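Bacteriophage virulence determinant (Salmonella enterica subsp. enterica serovar Typhimurium str. 14028S, PDB 6GGO) binds zinc and probably acts as a PipA-family zinc metalloprotease, a phage-encoded virulence effector of Salmonella. Local coordinates at residues B[56-61]-B[128-133]; B[133-138]-B[162-167]. All coordinates share one frame; numbering follows the deposited sequence.

Contact 1 of 2, residues B[56-61]-B[128-133]; sequences MDPDIE and EGRKVI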
loop_
_atom_site.group_PDB
_atom_site.type_symbol
_atom_site.label_atom_id
_atom_site.label_comp_id
_atom_site.label_asym_id
_atom_site.label_seq_id
_atom_site.Cartn_x
_atom_site.Cartn_y
_atom_site.Cartn_z
ATOM N N MET B 56 4.484 -9.248 19.831
ATOM C CA MET B 56 3.517 -9.174 20.922
ATOM C C MET B 56 4.046 -8.326 22.071
ATOM O O MET B 56 3.311 -7.504 22.632
ATOM C CB MET B 56 3.173 -10.581 21.410
ATOM C CG MET B 56 2.372 -11.407 20.414
ATOM S SD MET B 56 0.688 -10.797 20.203
ATOM C CE MET B 56 0.037 -11.973 19.018
ATOM N N ASP B 57 5.307 -8.514 22.440
ATOM C CA ASP B 57 5.930 -7.647 23.433
ATOM C C ASP B 57 6.682 -6.524 22.726
ATOM O O ASP B 57 7.514 -6.800 21.855
ATOM C CB ASP B 57 6.889 -8.437 24.311
ATOM C CG ASP B 57 7.369 -7.643 25.511
ATOM O OD1 ASP B 57 6.530 -7.289 26.365
ATOM O OD2 ASP B 57 8.586 -7.374 25.601
ATOM N N PRO B 58 6.422 -5.255 23.061
ATOM C CA PRO B 58 7.018 -4.169 22.262
ATOM C C PRO B 58 8.529 -4.096 22.381
ATOM O O PRO B 58 9.210 -3.822 21.385
ATOM C CB PRO B 58 6.337 -2.910 22.817
ATOM C CG PRO B 58 5.912 -3.277 24.195
ATOM C CD PRO B 58 5.593 -4.742 24.166
ATOM N N ASP B 59 9.077 -4.330 23.576
ATOM C CA ASP B 59 10.521 -4.231 23.758
ATOM C C ASP B 59 11.263 -5.236 22.887
ATOM O O ASP B 59 12.406 -4.984 22.484
ATOM C CB ASP B 59 10.875 -4.446 25.230
ATOM C CG ASP B 59 10.559 -3.236 26.089
ATOM O OD1 ASP B 59 10.765 -2.098 25.617
ATOM O OD2 ASP B 59 10.101 -3.424 27.236
ATOM N N ILE B 60 10.641 -6.372 22.590
ATOM C CA ILE B 60 11.258 -7.389 21.745
ATOM C C ILE B 60 11.169 -6.937 20.292
ATOM O O ILE B 60 10.072 -6.734 19.759
ATOM C CB ILE B 60 10.587 -8.756 21.948
ATOM C CG1 ILE B 60 10.899 -9.293 23.347
ATOM C CG2 ILE B 60 11.049 -9.756 20.885
ATOM C CD1 ILE B 60 10.102 -10.524 23.741
ATOM N N GLU B 61 12.323 -6.765 19.656
ATOM C CA GLU B 61 12.392 -6.371 18.257
ATOM C C GLU B 61 12.429 -7.606 17.358
ATOM O O GLU B 61 12.828 -8.696 17.775
ATOM C CB GLU B 61 13.614 -5.489 18.004
ATOM C CG GLU B 61 13.624 -4.205 18.826
ATOM C CD GLU B 61 12.672 -3.155 18.284
ATOM O OE1 GLU B 61 12.373 -3.187 17.072
ATOM O OE2 GLU B 61 12.222 -2.297 19.073
ATOM N N GLU B 128 0.424 -3.829 25.010
ATOM C CA GLU B 128 0.482 -2.379 25.182
ATOM C C GLU B 128 -0.370 -1.669 24.129
ATOM O O GLU B 128 -0.008 -0.608 23.615
ATOM C CB GLU B 128 1.930 -1.882 25.147
ATOM C CG GLU B 128 2.117 -0.484 25.731
ATOM C CD GLU B 128 3.450 0.146 25.362
ATOM O OE1 GLU B 128 4.429 -0.602 25.161
ATOM O OE2 GLU B 128 3.517 1.390 25.274
ATOM N N GLY B 129 -1.513 -2.267 23.802
ATOM C CA GLY B 129 -2.445 -1.653 22.873
ATOM C C GLY B 129 -1.992 -1.610 21.430
ATOM O O GLY B 129 -2.438 -0.739 20.678
ATOM N N ARG B 130 -1.118 -2.523 21.021
ATOM C CA ARG B 130 -0.603 -2.569 19.659
ATOM C C ARG B 130 -1.228 -3.734 18.905
ATOM O O ARG B 130 -1.347 -4.841 19.441
ATOM C CB ARG B 130 0.922 -2.700 19.665
ATOM C CG ARG B 130 1.647 -1.405 19.992
ATOM C CD ARG B 130 3.011 -1.648 20.626
ATOM N NE ARG B 130 3.873 -2.505 19.813
ATOM C CZ ARG B 130 4.035 -3.816 19.992
ATOM N NH1 ARG B 130 3.398 -4.461 20.964
ATOM N NH2 ARG B 130 4.846 -4.492 19.192
ATOM N N LYS B 131 -1.621 -3.484 17.658
ATOM C CA LYS B 131 -2.226 -4.507 16.815
ATOM C C LYS B 131 -1.120 -5.286 16.116
ATOM O O LYS B 131 -0.376 -4.722 15.303
ATOM C CB LYS B 131 -3.169 -3.877 15.790
ATOM C CG LYS B 131 -4.300 -3.068 16.401
ATOM C CD LYS B 131 -5.547 -3.079 15.524
ATOM C CE LYS B 131 -5.320 -2.355 14.205
ATOM N NZ LYS B 131 -6.554 -2.323 13.371
ATOM N N VAL B 132 -1.011 -6.575 16.433
ATOM C CA VAL B 132 0.036 -7.425 15.885
ATOM C C VAL B 132 -0.580 -8.744 15.437
ATOM O O VAL B 132 -1.552 -9.232 16.021
ATOM C CB VAL B 132 1.185 -7.657 16.900
ATOM C CG1 VAL B 132 1.092 -6.676 18.063
ATOM C CG2 VAL B 132 1.215 -9.098 17.404
ATOM N N ILE B 133 0.015 -9.328 14.401
ATOM C CA ILE B 133 -0.377 -10.631 13.874
ATOM C C ILE B 133 0.893 -11.463 13.749
ATOM O O ILE B 133 1.745 -11.187 12.895
ATOM C CB ILE B 133 -1.116 -10.518 12.529
ATOM C CG1 ILE B 133 -1.515 -11.908 12.023
ATOM C CG2 ILE B 133 -0.288 -9.764 11.486
ATOM C CD1 ILE B 133 -2.429 -11.883 10.818
#
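Pro58 and Met56 pack on Arg130 and Val132 where a loop lies against the start of strand 132-135, the middle strand of a mixed three-stranded sheet. The loop follows strand 50-51 and leads into helix 64-84. Arg130 carries the centre of the contact. Its guanidinium lies flat against the proline ring, with Pro58 CB 3.7 Å above the plane and over its centre. The arginine chain bends at chi3 (55°), which swings the flat group against the loop. At the edge of the group, in its plane, NH1 gives a weak hydrogen bond to Met56 O, 3.5 Å long with an angle of 147° at the hydrogen. NH2 bonds to Gly55 O. This stronger bond and the weak one together probably limit the rotation of the guanidinium.

Met56 starts out away from the strand but curls back. Two bends of the same sense, with chi1 and chi2 both -69°, bring its thioether over Val132. Met56 N is hydrogen-bonded to Glu113 OE2. At the other end of the contact, Glu128 extends toward Pro58. Its OE1 meets Pro58 CG at 3.2 Å, a van der Waals contact. On the Val132 side a single methyl, CG2, takes both Met56 SD at 3.3 Å and Met56 CE at 3.5 Å.

Contact 2 of 2, residues B[133-138]-B[162-167]; sequences IALNLD and RSFIHQ. Unlike the reference sequence in segment 162-167: Gln167 (reference Glu). With ZN (zinc ion), chain E.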
loop_
_atom_site.group_PDB
_atom_site.type_symbol
_atom_site.label_atom_id
_atom_site.label_comp_id
_atom_site.label_asym_id
_atom_site.label_seq_id
_atom_site.Cartn_x
_atom_site.Cartn_y
_atom_site.Cartn_z
ATOM N N ILE B 133 0.015 -9.328 14.401
ATOM C CA ILE B 133 -0.377 -10.631 13.874
ATOM C C ILE B 133 0.893 -11.463 13.749
ATOM O O ILE B 133 1.745 -11.187 12.895
ATOM C CB ILE B 133 -1.116 -10.518 12.529
ATOM C CG1 ILE B 133 -1.515 -11.908 12.023
ATOM C CG2 ILE B 133 -0.288 -9.764 11.486
ATOM C CD1 ILE B 133 -2.429 -11.883 10.818
ATOM N N ALA B 134 1.037 -12.460 14.616
ATOM C CA ALA B 134 2.265 -13.239 14.705
ATOM C C ALA B 134 2.205 -14.439 13.771
ATOM O O ALA B 134 1.241 -15.209 13.797
ATOM C CB ALA B 134 2.496 -13.703 16.141
ATOM N N LEU B 135 3.242 -14.594 12.951
ATOM C CA LEU B 135 3.361 -15.708 12.025
ATOM C C LEU B 135 4.768 -16.278 12.120
ATOM O O LEU B 135 5.691 -15.627 12.616
ATOM C CB LEU B 135 3.065 -15.278 10.582
ATOM C CG LEU B 135 1.734 -14.559 10.354
ATOM C CD1 LEU B 135 1.653 -14.015 8.943
ATOM C CD2 LEU B 135 0.571 -15.496 10.616
ATOM N N ASN B 136 4.928 -17.505 11.633
ATOM C CA ASN B 136 6.248 -18.117 11.601
ATOM C C ASN B 136 6.280 -19.184 10.519
ATOM O O ASN B 136 5.243 -19.695 10.089
ATOM C CB ASN B 136 6.610 -18.725 12.960
ATOM C CG ASN B 136 5.558 -19.701 13.465
ATOM O OD1 ASN B 136 5.385 -20.788 12.911
ATOM N ND2 ASN B 136 4.851 -19.315 14.523
ATOM N N LEU B 137 7.494 -19.491 10.069
ATOM C CA LEU B 137 7.751 -20.538 9.089
ATOM C C LEU B 137 8.656 -21.614 9.683
ATOM O O LEU B 137 9.548 -22.142 9.014
ATOM C CB LEU B 137 8.369 -19.955 7.821
ATOM C CG LEU B 137 7.567 -18.869 7.103
ATOM C CD1 LEU B 137 8.338 -18.392 5.889
ATOM C CD2 LEU B 137 6.189 -19.376 6.702
ATOM N N ASP B 138 8.437 -21.946 10.952
ATOM C CA ASP B 138 9.257 -22.941 11.637
ATOM C C ASP B 138 8.838 -24.359 11.271
ATOM O O ASP B 138 7.651 -24.682 11.259
ATOM C CB ASP B 138 9.177 -22.736 13.151
ATOM C CG ASP B 138 9.562 -21.327 13.569
ATOM O OD1 ASP B 138 10.336 -20.680 12.834
ATOM O OD2 ASP B 138 9.088 -20.867 14.631
ATOM N N ARG B 162 -2.977 -22.612 5.658
ATOM C CA ARG B 162 -4.093 -22.550 6.596
ATOM C C ARG B 162 -3.739 -21.706 7.814
ATOM O O ARG B 162 -4.552 -20.893 8.268
ATOM C CB ARG B 162 -4.498 -23.962 7.023
ATOM C CG ARG B 162 -5.683 -24.025 7.988
ATOM C CD ARG B 162 -6.082 -25.463 8.276
ATOM N NE ARG B 162 -6.873 -26.051 7.196
ATOM C CZ ARG B 162 -8.197 -25.963 7.093
ATOM N NH1 ARG B 162 -8.906 -25.313 8.009
ATOM N NH2 ARG B 162 -8.818 -26.533 6.069
ATOM N N SER B 163 -2.531 -21.882 8.352
ATOM C CA SER B 163 -2.119 -21.111 9.521
ATOM C C SER B 163 -2.221 -19.616 9.252
ATOM O O SER B 163 -2.802 -18.867 10.045
ATOM C CB SER B 163 -0.692 -21.490 9.923
ATOM O OG SER B 163 -0.569 -22.889 10.124
ATOM N N PHE B 164 -1.668 -19.165 8.128
ATOM C CA PHE B 164 -1.694 -17.742 7.810
ATOM C C PHE B 164 -3.126 -17.250 7.634
ATOM O O PHE B 164 -3.534 -16.260 8.251
ATOM C CB PHE B 164 -0.865 -17.483 6.554
ATOM C CG PHE B 164 0.616 -17.399 6.812
ATOM C CD1 PHE B 164 1.219 -18.234 7.737
ATOM C CD2 PHE B 164 1.404 -16.488 6.117
ATOM C CE1 PHE B 164 2.576 -18.161 7.978
ATOM C CE2 PHE B 164 2.765 -16.412 6.353
ATOM C CZ PHE B 164 3.353 -17.252 7.286
ATOM N N ILE B 165 -3.911 -17.947 6.809
ATOM C CA ILE B 165 -5.292 -17.535 6.567
ATOM C C ILE B 165 -6.051 -17.437 7.881
ATOM O O ILE B 165 -6.786 -16.472 8.123
ATOM C CB ILE B 165 -5.981 -18.508 5.593
ATOM C CG1 ILE B 165 -5.350 -18.423 4.201
ATOM C CG2 ILE B 165 -7.483 -18.242 5.532
ATOM C CD1 ILE B 165 -5.606 -17.104 3.456
ATOM N N HIS B 166 -5.887 -18.437 8.749
ATOM C CA HIS B 166 -6.587 -18.433 10.027
ATOM C C HIS B 166 -6.310 -17.147 10.791
ATOM O O HIS B 166 -7.235 -16.428 11.183
ATOM C CB HIS B 166 -6.175 -19.652 10.849
ATOM C CG HIS B 166 -6.920 -19.788 12.139
ATOM N ND1 HIS B 166 -8.147 -20.407 12.227
ATOM C CD2 HIS B 166 -6.619 -19.370 13.391
ATOM C CE1 HIS B 166 -8.569 -20.371 13.479
ATOM N NE2 HIS B 166 -7.659 -19.747 14.206
ATOM N N GLN B 167 -5.030 -16.833 10.995
ATOM C CA GLN B 167 -4.674 -15.623 11.729
ATOM C C GLN B 167 -5.142 -14.363 11.009
ATOM O O GLN B 167 -5.508 -13.379 11.661
ATOM C CB GLN B 167 -3.162 -15.571 11.952
ATOM C CG GLN B 167 -2.612 -16.741 12.759
ATOM C CD GLN B 167 -3.322 -16.926 14.086
ATOM O OE1 GLN B 167 -3.795 -15.964 14.693
ATOM N NE2 GLN B 167 -3.408 -18.171 14.541
HETATM ZN ZN ZN E . -7.544 -18.655 16.174
#
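Gln167 takes the glutamate place of an HExxH zinc motif, where the reference sequence has Glu, yet its aliphatic part packs on Ile133 and Leu135. Its CB lies 3.9 Å from Ile133 CD1 and 4.0 Å from Leu135 CD2. The chain then bends at chi2 (-54°), which turns the amide off strand 133-135. OE1 is hydrogen-bonded to Thr117 OG1 of strand 116-117, while NE2 lies toward His166, at the edge of its ring and in its plane. His166 NE2 binds the zinc ion at 2.2 Å; His170 and Asp177 supply the other protein ligands.

The rest of the contact joins strand 133-135 to helix 162-167. The two run almost antiparallel, at 174°, with axes 9.2 Å apart, and no hydrogen bond links them. Phe164 gives the largest share of the contact. Leu135 CD1 sits over one face of its ring in a CH-pi contact, 3.8 Å from the centroid and displaced toward the rim. Asn136 O meets the ring at its edge. Leu137 CD2 approaches Phe164 CZ obliquely at 3.6 Å. Val73 and Ile77 of helix 64-84 also touch the phenyl group, which is buried.

The contact is thus apolar toward strand 133-135, with one polar tie from Gln167 to the next strand. This is consistent with the sheet holding the helix turn that bears His166.

Contacts 1 and 2 use the same strand, 132-135, and share Ile133. Their centres are 16 Å apart. Val132 points toward the loop 56-61, while Ile133 points away from it and reaches helix 160-173. The strand thus lies between the surface loop and the buried zinc-site helix. The two contacts also touch directly: Met56 CE packs 4.2 Å from Ala134 CB. Contact 2 holds the zinc ligand His166. Contact 1 lies farther out, at the surface, with the Met56 side chain about 10 Å from the zinc ion and about 9 Å from the side chain of His170, between nearest atoms. Glu113 meets both: its OE2 bonds Met56 N and its backbone O bonds Asn136 ND2.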